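Local coordinates for protein angel homolog 2 (Homo sapiens, PDB 6RW0) that removes 2',3'-cyclic phosphates from RNA ends as a phosphatase of the CCR4 deadenylase family, and probably binds mRNA 3'-untranslated regions, at residues D51-L64 / F96-H110. Numbering follows the deposited sequence.
Sequences DFSVMSYNILSQDL and FDADVLCLQEVQEDH. With MG (magnesium ion), chain B.
The imidazole of His-110 meets Gln-62 CB at its edge, in plane, where a water also links His-110 ND1 to Gln-62 N; over one face lie Gln-107 NE2 and Asp-109 OD1. Ile-59 CG2 lies over one face of the Tyr-57 ring, offset toward the rim, and Tyr-57 OH bonds to Glu-92. The Gln-107 amide suits this junction because it both accepts and donates: OE1 takes Ser-61 OG (2.8 Å) and Asp-63 N (2.8 Å), both in the carbonyl plane, while NE2 reaches the syn lone pair of Asp-109 OD1. A leucine in its place would probably leave Ser-61 OG and Asp-63 N without their shared acceptor. Strands 51-58 and 100-104 pair in parallel, Val-54 beside Val-100 through Asn-58 beside Gln-104, with Cys-102 N bonding to Met-55 O (2.8 Å), central in one sheet of the endonuclease/exonuclease/phosphatase fold; the metal site lies at their C-terminal ends. There the anionic Glu-105 gives magnesium OE2 (2.3 Å), five waters completing the shell; OE2 accepts Asn-58 ND2 from above the carboxylate plane, OE1 Ser-61 N. Asn-58, also bonded to Asp-236, accepts Leu-60 N at OD1, an Asx turn. Beside Leu-101, unbranched Met-55 turns at chi3 (-84°), bringing CE to Phe-96 CD2 (3.6 Å).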
ATOM      1  N   ASP A  51      13.620 -12.850 -11.804  1.00 22.72           N
ATOM      2  CA  ASP A  51      13.446 -12.693 -10.346  1.00 22.50           C
ATOM      3  C   ASP A  51      13.547 -11.206 -10.033  1.00 22.67           C
ATOM      4  O   ASP A  51      14.350 -10.551 -10.641  1.00 25.03           O
ATOM      5  CB  ASP A  51      14.503 -13.469  -9.562  1.00 24.94           C
ATOM      6  CG  ASP A  51      14.339 -14.975  -9.606  1.00 28.27           C
ATOM      7  OD1 ASP A  51      13.336 -15.438 -10.090  1.00 27.77           O
ATOM      8  OD2 ASP A  51      15.240 -15.651  -9.135  1.00 29.32           O
ATOM      9  N   PHE A  52      12.706 -10.692  -9.148  1.00 19.49           N
ATOM     10  CA  PHE A  52      12.755  -9.270  -8.769  1.00 18.83           C
ATOM     11  C   PHE A  52      12.181  -9.134  -7.372  1.00 18.19           C
ATOM     12  O   PHE A  52      11.339  -9.894  -6.986  1.00 20.03           O
ATOM     13  CB  PHE A  52      12.007  -8.392  -9.775  1.00 20.71           C
ATOM     14  CG  PHE A  52      10.525  -8.622  -9.827  1.00 19.54           C
ATOM     15  CD1 PHE A  52       9.991  -9.711 -10.479  1.00 19.89           C
ATOM     16  CD2 PHE A  52       9.666  -7.749  -9.195  1.00 18.60           C
ATOM     17  CE1 PHE A  52       8.627  -9.914 -10.515  1.00 20.41           C
ATOM     18  CE2 PHE A  52       8.303  -7.956  -9.234  1.00 20.64           C
ATOM     19  CZ  PHE A  52       7.785  -9.034  -9.894  1.00 21.38           C
ATOM     20  N   SER A  53      12.671  -8.135  -6.675  1.00 18.77           N
ATOM     21  CA  SER A  53      12.229  -7.821  -5.328  1.00 16.42           C
ATOM     22  C   SER A  53      11.463  -6.505  -5.289  1.00 16.17           C
ATOM     23  O   SER A  53      11.677  -5.610  -6.117  1.00 17.16           O
ATOM     24  CB  SER A  53      13.420  -7.750  -4.369  1.00 18.06           C
ATOM     25  OG  SER A  53      14.367  -6.790  -4.816  1.00 19.19           O
ATOM     26  N   VAL A  54      10.557  -6.413  -4.315  1.00 17.58           N
ATOM     27  CA  VAL A  54       9.663  -5.277  -4.132  1.00 16.30           C
ATOM     28  C   VAL A  54       9.650  -4.893  -2.663  1.00 17.04           C
ATOM     29  O   VAL A  54       9.423  -5.747  -1.796  1.00 17.94           O
ATOM     30  CB  VAL A  54       8.219  -5.596  -4.572  1.00 17.29           C
ATOM     31  CG1 VAL A  54       7.306  -4.373  -4.347  1.00 18.28           C
ATOM     32  CG2 VAL A  54       8.157  -6.047  -6.004  1.00 18.15           C
ATOM     33  N   MET A  55       9.836  -3.614  -2.413  1.00 16.48           N
ATOM     34  CA  MET A  55       9.767  -3.041  -1.061  1.00 15.67           C
ATOM     35  C   MET A  55       8.574  -2.080  -0.999  1.00 18.47           C
ATOM     36  O   MET A  55       8.462  -1.281  -1.908  1.00 19.95           O
ATOM     37  CB  MET A  55      11.034  -2.262  -0.737  1.00 18.68           C
ATOM     38  CG  MET A  55      10.927  -1.537   0.576  1.00 20.36           C
ATOM     39  SD  MET A  55      12.397  -0.574   0.946  1.00 26.20           S
ATOM     40  CE  MET A  55      13.418  -1.849   1.656  1.00 35.36           C
ATOM     41  N   SER A  56       7.710  -2.191   0.006  1.00 16.18           N
ATOM     42  CA  SER A  56       6.588  -1.255   0.248  1.00 15.28           C
ATOM     43  C   SER A  56       6.901  -0.559   1.570  1.00 13.98           C
ATOM     44  O   SER A  56       7.097  -1.260   2.532  1.00 15.87           O
ATOM     45  CB  SER A  56       5.263  -1.944   0.280  1.00 17.86           C
ATOM     46  OG  SER A  56       4.229  -0.995   0.393  1.00 19.14           O
ATOM     47  N   TYR A  57       6.977   0.760   1.602  1.00 14.37           N
ATOM     48  CA  TYR A  57       7.387   1.460   2.832  1.00 14.85           C
ATOM     49  C   TYR A  57       6.655   2.797   2.966  1.00 13.47           C
ATOM     50  O   TYR A  57       6.859   3.639   2.121  1.00 13.73           O
ATOM     51  CB  TYR A  57       8.899   1.689   2.769  1.00 14.38           C
ATOM     52  CG  TYR A  57       9.601   2.028   4.060  1.00 14.86           C
ATOM     53  CD1 TYR A  57       8.946   2.000   5.273  1.00 14.43           C
ATOM     54  CD2 TYR A  57      10.943   2.316   4.049  1.00 15.23           C
ATOM     55  CE1 TYR A  57       9.615   2.285   6.449  1.00 15.78           C
ATOM     56  CE2 TYR A  57      11.627   2.599   5.214  1.00 15.15           C
ATOM     57  CZ  TYR A  57      10.957   2.594   6.415  1.00 15.30           C
ATOM     58  OH  TYR A  57      11.615   2.871   7.571  1.00 17.37           O
ATOM     59  N   ASN A  58       5.878   2.977   4.026  1.00 13.26           N
ATOM     60  CA  ASN A  58       5.300   4.288   4.383  1.00 13.50           C
ATOM     61  C   ASN A  58       6.404   4.937   5.233  1.00 12.30           C
ATOM     62  O   ASN A  58       6.640   4.450   6.309  1.00 13.77           O
ATOM     63  CB  ASN A  58       3.972   4.105   5.106  1.00 13.72           C
ATOM     64  CG  ASN A  58       3.406   5.416   5.596  1.00 15.58           C
ATOM     65  OD1 ASN A  58       4.139   6.326   5.890  1.00 14.81           O
ATOM     66  ND2 ASN A  58       2.099   5.494   5.698  1.00 15.13           N
ATOM     67  N   ILE A  59       7.068   5.975   4.732  1.00 13.97           N
ATOM     68  CA  ILE A  59       8.297   6.532   5.362  1.00 14.15           C
ATOM     69  C   ILE A  59       7.993   7.626   6.383  1.00 14.09           C
ATOM     70  O   ILE A  59       8.926   8.057   7.013  1.00 15.11           O
ATOM     71  CB  ILE A  59       9.289   6.997   4.275  1.00 13.84           C
ATOM     72  CG1 ILE A  59       8.818   8.242   3.517  1.00 14.66           C
ATOM     73  CG2 ILE A  59       9.604   5.848   3.333  1.00 15.99           C
ATOM     74  CD1 ILE A  59       9.880   8.850   2.640  1.00 16.87           C
ATOM     75  N   LEU A  60       6.738   8.031   6.527  1.00 14.45           N
ATOM     76  CA  LEU A  60       6.288   9.052   7.475  1.00 14.41           C
ATOM     77  C   LEU A  60       6.713  10.446   7.012  1.00 14.42           C
ATOM     78  O   LEU A  60       7.890  10.809   7.075  1.00 15.60           O
ATOM     79  CB  LEU A  60       6.706   8.755   8.921  1.00 14.55           C
ATOM     80  CG  LEU A  60       6.311   9.797   9.975  1.00 14.78           C
ATOM     81  CD1 LEU A  60       4.826  10.095  10.031  1.00 16.40           C
ATOM     82  CD2 LEU A  60       6.819   9.311  11.338  1.00 17.01           C
ATOM     83  N   SER A  61       5.749  11.225   6.540  1.00 15.37           N
ATOM     84  CA  SER A  61       6.011  12.593   6.111  1.00 14.16           C
ATOM     85  C   SER A  61       6.310  13.472   7.316  1.00 15.11           C
ATOM     86  O   SER A  61       5.616  13.399   8.331  1.00 15.43           O
ATOM     87  CB  SER A  61       4.765  13.096   5.381  1.00 17.67           C
ATOM     88  OG  SER A  61       4.581  14.498   5.495  1.00 18.35           O
ATOM     89  N   GLN A  62       7.347  14.309   7.209  1.00 14.03           N
ATOM     90  CA  GLN A  62       7.703  15.170   8.338  1.00 14.73           C
ATOM     91  C   GLN A  62       6.566  16.115   8.712  1.00 15.48           C
ATOM     92  O   GLN A  62       6.306  16.339   9.907  1.00 15.86           O
ATOM     93  CB  GLN A  62       8.968  15.972   8.032  1.00 16.19           C
ATOM     94  CG  GLN A  62       9.543  16.659   9.261  1.00 16.77           C
ATOM     95  CD  GLN A  62      10.094  15.663  10.270  1.00 15.33           C
ATOM     96  OE1 GLN A  62      10.482  14.560   9.910  1.00 17.16           O
ATOM     97  NE2 GLN A  62      10.156  16.065  11.534  1.00 18.06           N
ATOM     98  N   ASP A  63       5.893  16.709   7.716  1.00 16.06           N
ATOM     99  CA  ASP A  63       4.780  17.602   8.015  1.00 16.91           C
ATOM    100  C   ASP A  63       3.693  16.859   8.783  1.00 17.19           C
ATOM    101  O   ASP A  63       3.115  17.396   9.735  1.00 17.80           O
ATOM    102  CB  ASP A  63       4.154  18.158   6.733  1.00 18.52           C
ATOM    103  CG  ASP A  63       4.975  19.249   6.071  1.00 20.45           C
ATOM    104  OD1 ASP A  63       6.027  19.655   6.599  1.00 23.83           O
ATOM    105  OD2 ASP A  63       4.544  19.706   4.988  1.00 23.54           O
ATOM    106  N   LEU A  64       3.383  15.627   8.361  1.00 15.05           N
ATOM    107  CA  LEU A  64       2.345  14.858   9.044  1.00 16.65           C
ATOM    108  C   LEU A  64       2.795  14.414  10.428  1.00 16.97           C
ATOM    109  O   LEU A  64       1.980  14.372  11.355  1.00 19.56           O
ATOM    110  CB  LEU A  64       1.892  13.678   8.183  1.00 18.89           C
ATOM    111  CG  LEU A  64       1.292  14.075   6.831  1.00 23.20           C
ATOM    112  CD1 LEU A  64       0.810  12.807   6.108  1.00 24.29           C
ATOM    113  CD2 LEU A  64       0.179  15.097   6.971  1.00 24.04           C
ATOM    114  N   PHE A  96      18.677  -2.947   1.550  1.00 19.40           N
ATOM    115  CA  PHE A  96      17.879  -4.001   0.941  1.00 20.91           C
ATOM    116  C   PHE A  96      18.005  -4.030  -0.567  1.00 19.43           C
ATOM    117  O   PHE A  96      17.774  -5.086  -1.165  1.00 22.50           O
ATOM    118  CB  PHE A  96      16.430  -3.897   1.408  1.00 22.25           C
ATOM    119  CG  PHE A  96      16.268  -4.252   2.860  1.00 24.70           C
ATOM    120  CD1 PHE A  96      16.533  -5.535   3.302  1.00 28.12           C
ATOM    121  CD2 PHE A  96      15.896  -3.297   3.779  1.00 29.39           C
ATOM    122  CE1 PHE A  96      16.417  -5.859   4.644  1.00 30.98           C
ATOM    123  CE2 PHE A  96      15.771  -3.622   5.113  1.00 32.21           C
ATOM    124  CZ  PHE A  96      16.032  -4.902   5.543  1.00 31.45           C
ATOM    125  N   ASP A  97      18.377  -2.913  -1.190  1.00 19.13           N
ATOM    126  CA  ASP A  97      18.666  -2.882  -2.625  1.00 19.47           C
ATOM    127  C   ASP A  97      17.546  -3.532  -3.440  1.00 19.03           C
ATOM    128  O   ASP A  97      17.786  -4.318  -4.359  1.00 20.33           O
ATOM    129  CB  ASP A  97      20.028  -3.530  -2.908  1.00 22.48           C
ATOM    130  CG  ASP A  97      20.519  -3.273  -4.324  1.00 25.51           C
ATOM    131  OD1 ASP A  97      20.325  -2.136  -4.791  1.00 27.62           O
ATOM    132  OD2 ASP A  97      21.130  -4.184  -4.941  1.00 29.22           O
ATOM    133  N   ALA A  98      16.307  -3.165  -3.123  1.00 17.33           N
ATOM    134  CA  ALA A  98      15.168  -3.766  -3.807  1.00 16.93           C
ATOM    135  C   ALA A  98      15.063  -3.272  -5.249  1.00 16.38           C
ATOM    136  O   ALA A  98      15.395  -2.130  -5.566  1.00 18.11           O
ATOM    137  CB  ALA A  98      13.869  -3.430  -3.083  1.00 18.44           C
ATOM    138  N   ASP A  99      14.536  -4.133  -6.122  1.00 16.19           N
ATOM    139  CA  ASP A  99      14.401  -3.757  -7.527  1.00 15.97           C
ATOM    140  C   ASP A  99      13.286  -2.745  -7.758  1.00 16.35           C
ATOM    141  O   ASP A  99      13.368  -1.938  -8.696  1.00 17.08           O
ATOM    142  CB  ASP A  99      14.131  -4.997  -8.370  1.00 17.64           C
ATOM    143  CG  ASP A  99      15.273  -5.970  -8.342  1.00 19.23           C
ATOM    144  OD1 ASP A  99      16.434  -5.530  -8.468  1.00 21.81           O
ATOM    145  OD2 ASP A  99      15.021  -7.177  -8.184  1.00 21.45           O
ATOM    146  N   VAL A 100      12.229  -2.797  -6.950  1.00 16.60           N
ATOM    147  CA  VAL A 100      11.072  -1.917  -7.064  1.00 15.35           C
ATOM    148  C   VAL A 100      10.790  -1.369  -5.677  1.00 15.23           C
ATOM    149  O   VAL A 100      10.768  -2.135  -4.704  1.00 16.56           O
ATOM    150  CB  VAL A 100       9.829  -2.674  -7.573  1.00 16.60           C
ATOM    151  CG1 VAL A 100       8.621  -1.746  -7.648  1.00 17.67           C
ATOM    152  CG2 VAL A 100      10.084  -3.294  -8.931  1.00 18.45           C
ATOM    153  N   LEU A 101      10.575  -0.053  -5.585  1.00 15.08           N
ATOM    154  CA  LEU A 101      10.182   0.594  -4.343  1.00 15.98           C
ATOM    155  C   LEU A 101       8.804   1.210  -4.506  1.00 14.44           C
ATOM    156  O   LEU A 101       8.559   1.966  -5.455  1.00 17.51           O
ATOM    157  CB  LEU A 101      11.117   1.736  -3.952  1.00 18.19           C
ATOM    158  CG  LEU A 101      12.597   1.434  -3.975  1.00 18.40           C
ATOM    159  CD1 LEU A 101      13.316   2.759  -3.689  1.00 19.90           C
ATOM    160  CD2 LEU A 101      12.968   0.369  -2.990  1.00 20.88           C
ATOM    161  N   CYS A 102       7.911   0.892  -3.584  1.00 15.12           N
ATOM    162  CA  CYS A 102       6.592   1.504  -3.503  1.00 14.95           C
ATOM    163  C   CYS A 102       6.579   2.251  -2.182  1.00 14.20           C
ATOM    164  O   CYS A 102       6.527   1.628  -1.119  1.00 16.01           O
ATOM    165  CB  CYS A 102       5.493   0.455  -3.550  1.00 16.88           C
ATOM    166  SG  CYS A 102       5.294  -0.198  -5.240  1.00 18.92           S
ATOM    167  N   LEU A 103       6.657   3.575  -2.248  1.00 13.43           N
ATOM    168  CA  LEU A 103       6.753   4.403  -1.059  1.00 13.53           C
ATOM    169  C   LEU A 103       5.472   5.196  -0.860  1.00 14.66           C
ATOM    170  O   LEU A 103       4.831   5.630  -1.822  1.00 14.79           O
ATOM    171  CB  LEU A 103       7.945   5.359  -1.173  1.00 15.27           C
ATOM    172  CG  LEU A 103       9.305   4.731  -1.518  1.00 15.32           C
ATOM    173  CD1 LEU A 103      10.373   5.801  -1.685  1.00 18.83           C
ATOM    174  CD2 LEU A 103       9.700   3.719  -0.459  1.00 16.62           C
ATOM    175  N   GLN A 104       5.108   5.392   0.404  1.00 14.04           N
ATOM    176  CA  GLN A 104       4.015   6.271   0.774  1.00 12.94           C
ATOM    177  C   GLN A 104       4.516   7.342   1.735  1.00 12.54           C
ATOM    178  O   GLN A 104       5.571   7.206   2.356  1.00 14.08           O
ATOM    179  CB  GLN A 104       2.831   5.493   1.377  1.00 14.98           C
ATOM    180  CG  GLN A 104       2.394   4.269   0.546  1.00 14.51           C
ATOM    181  CD  GLN A 104       3.201   3.032   0.851  1.00 13.50           C
ATOM    182  OE1 GLN A 104       3.630   2.814   1.987  1.00 15.23           O
ATOM    183  NE2 GLN A 104       3.424   2.212  -0.161  1.00 14.96           N
ATOM    184  N   GLU A 105       3.724   8.411   1.852  1.00 13.63           N
ATOM    185  CA  GLU A 105       4.048   9.572   2.688  1.00 14.16           C
ATOM    186  C   GLU A 105       5.360  10.228   2.265  1.00 14.11           C
ATOM    187  O   GLU A 105       6.149  10.685   3.093  1.00 15.45           O
ATOM    188  CB  GLU A 105       3.987   9.257   4.179  1.00 15.23           C
ATOM    189  CG  GLU A 105       2.559   9.000   4.588  1.00 15.74           C
ATOM    190  CD  GLU A 105       2.294   9.162   6.063  1.00 19.37           C
ATOM    191  OE1 GLU A 105       2.994   9.965   6.736  1.00 18.21           O
ATOM    192  OE2 GLU A 105       1.362   8.481   6.548  1.00 20.79           O
ATOM    193  N   VAL A 106       5.569  10.280   0.952  1.00 14.15           N
ATOM    194  CA  VAL A 106       6.715  10.943   0.341  1.00 13.55           C
ATOM    195  C   VAL A 106       6.360  12.416   0.198  1.00 13.91           C
ATOM    196  O   VAL A 106       5.497  12.779  -0.607  1.00 15.39           O
ATOM    197  CB  VAL A 106       7.044  10.302  -1.014  1.00 14.01           C
ATOM    198  CG1 VAL A 106       8.126  11.091  -1.760  1.00 16.15           C
ATOM    199  CG2 VAL A 106       7.401   8.830  -0.810  1.00 15.17           C
ATOM    200  N   GLN A 107       7.017  13.263   0.990  1.00 14.70           N
ATOM    201  CA  GLN A 107       6.700  14.685   1.039  1.00 14.84           C
ATOM    202  C   GLN A 107       7.342  15.413  -0.137  1.00 14.47           C
ATOM    203  O   GLN A 107       8.517  15.197  -0.442  1.00 16.09           O
ATOM    204  CB  GLN A 107       7.195  15.248   2.371  1.00 15.69           C
ATOM    205  CG  GLN A 107       6.797  16.661   2.626  1.00 16.32           C
ATOM    206  CD  GLN A 107       7.022  17.060   4.058  1.00 16.21           C
ATOM    207  OE1 GLN A 107       6.518  16.412   4.974  1.00 17.88           O
ATOM    208  NE2 GLN A 107       7.797  18.114   4.263  1.00 17.31           N
ATOM    209  N   GLU A 108       6.562  16.268  -0.804  1.00 14.84           N
ATOM    210  CA  GLU A 108       6.986  16.812  -2.094  1.00 16.96           C
ATOM    211  C   GLU A 108       8.297  17.588  -1.988  1.00 16.50           C
ATOM    212  O   GLU A 108       9.201  17.400  -2.814  1.00 17.18           O
ATOM    213  CB  GLU A 108       5.888  17.695  -2.698  1.00 18.10           C
ATOM    214  CG  GLU A 108       6.266  18.240  -4.091  1.00 22.75           C
ATOM    215  CD  GLU A 108       5.321  19.318  -4.620  1.00 32.04           C
ATOM    216  OE1 GLU A 108       4.805  20.127  -3.819  1.00 31.42           O
ATOM    217  OE2 GLU A 108       5.093  19.342  -5.850  1.00 39.60           O
ATOM    218  N   ASP A 109       8.417  18.496  -1.011  1.00 16.25           N
ATOM    219  CA  ASP A 109       9.623  19.322  -0.957  1.00 16.35           C
ATOM    220  C   ASP A 109      10.855  18.465  -0.694  1.00 15.98           C
ATOM    221  O   ASP A 109      11.873  18.583  -1.388  1.00 18.06           O
ATOM    222  CB  ASP A 109       9.488  20.522  -0.001  1.00 17.66           C
ATOM    223  CG  ASP A 109       9.141  20.160   1.438  1.00 19.79           C
ATOM    224  OD1 ASP A 109       8.946  18.983   1.785  1.00 18.90           O
ATOM    225  OD2 ASP A 109       9.081  21.118   2.246  1.00 26.15           O
ATOM    226  N   HIS A 110      10.755  17.547   0.260  1.00 17.08           N
ATOM    227  CA  HIS A 110      11.856  16.636   0.539  1.00 15.94           C
ATOM    228  C   HIS A 110      12.134  15.713  -0.631  1.00 17.42           C
ATOM    229  O   HIS A 110      13.282  15.325  -0.867  1.00 17.84           O
ATOM    230  CB  HIS A 110      11.515  15.818   1.768  1.00 15.84           C
ATOM    231  CG  HIS A 110      11.416  16.640   3.001  1.00 16.39           C
ATOM    232  ND1 HIS A 110      10.760  16.211   4.133  1.00 17.10           N
ATOM    233  CD2 HIS A 110      11.911  17.864   3.285  1.00 18.51           C
ATOM    234  CE1 HIS A 110      10.858  17.142   5.064  1.00 17.94           C
ATOM    235  NE2 HIS A 110      11.559  18.152   4.581  1.00 19.03           N
TER
HETATM  236 MG    MG B 601       0.972   8.012   8.751  0.66 23.44          MG
HETATM  237  O   HOH W   1       3.653   0.302   2.987  1.00 17.62           O
HETATM  238  O   HOH W   2       3.248   7.271   8.503  1.00 19.60           O
HETATM  239  O   HOH W   3       9.415  13.937   5.072  1.00 16.04           O
HETATM  240  O   HOH W   4       5.878  20.754   2.940  1.00 28.57           O
HETATM  241  O   HOH W   5       1.382  10.158   8.975  1.00 26.54           O
HETATM  242  O   HOH W   6       1.067   7.533  10.971  1.00 38.06           O
HETATM  243  O   HOH W   7      -1.456   8.486   9.406  0.94 51.73           O
HETATM  244  O   HOH W   8       0.169   5.911   9.002  0.94 45.58           O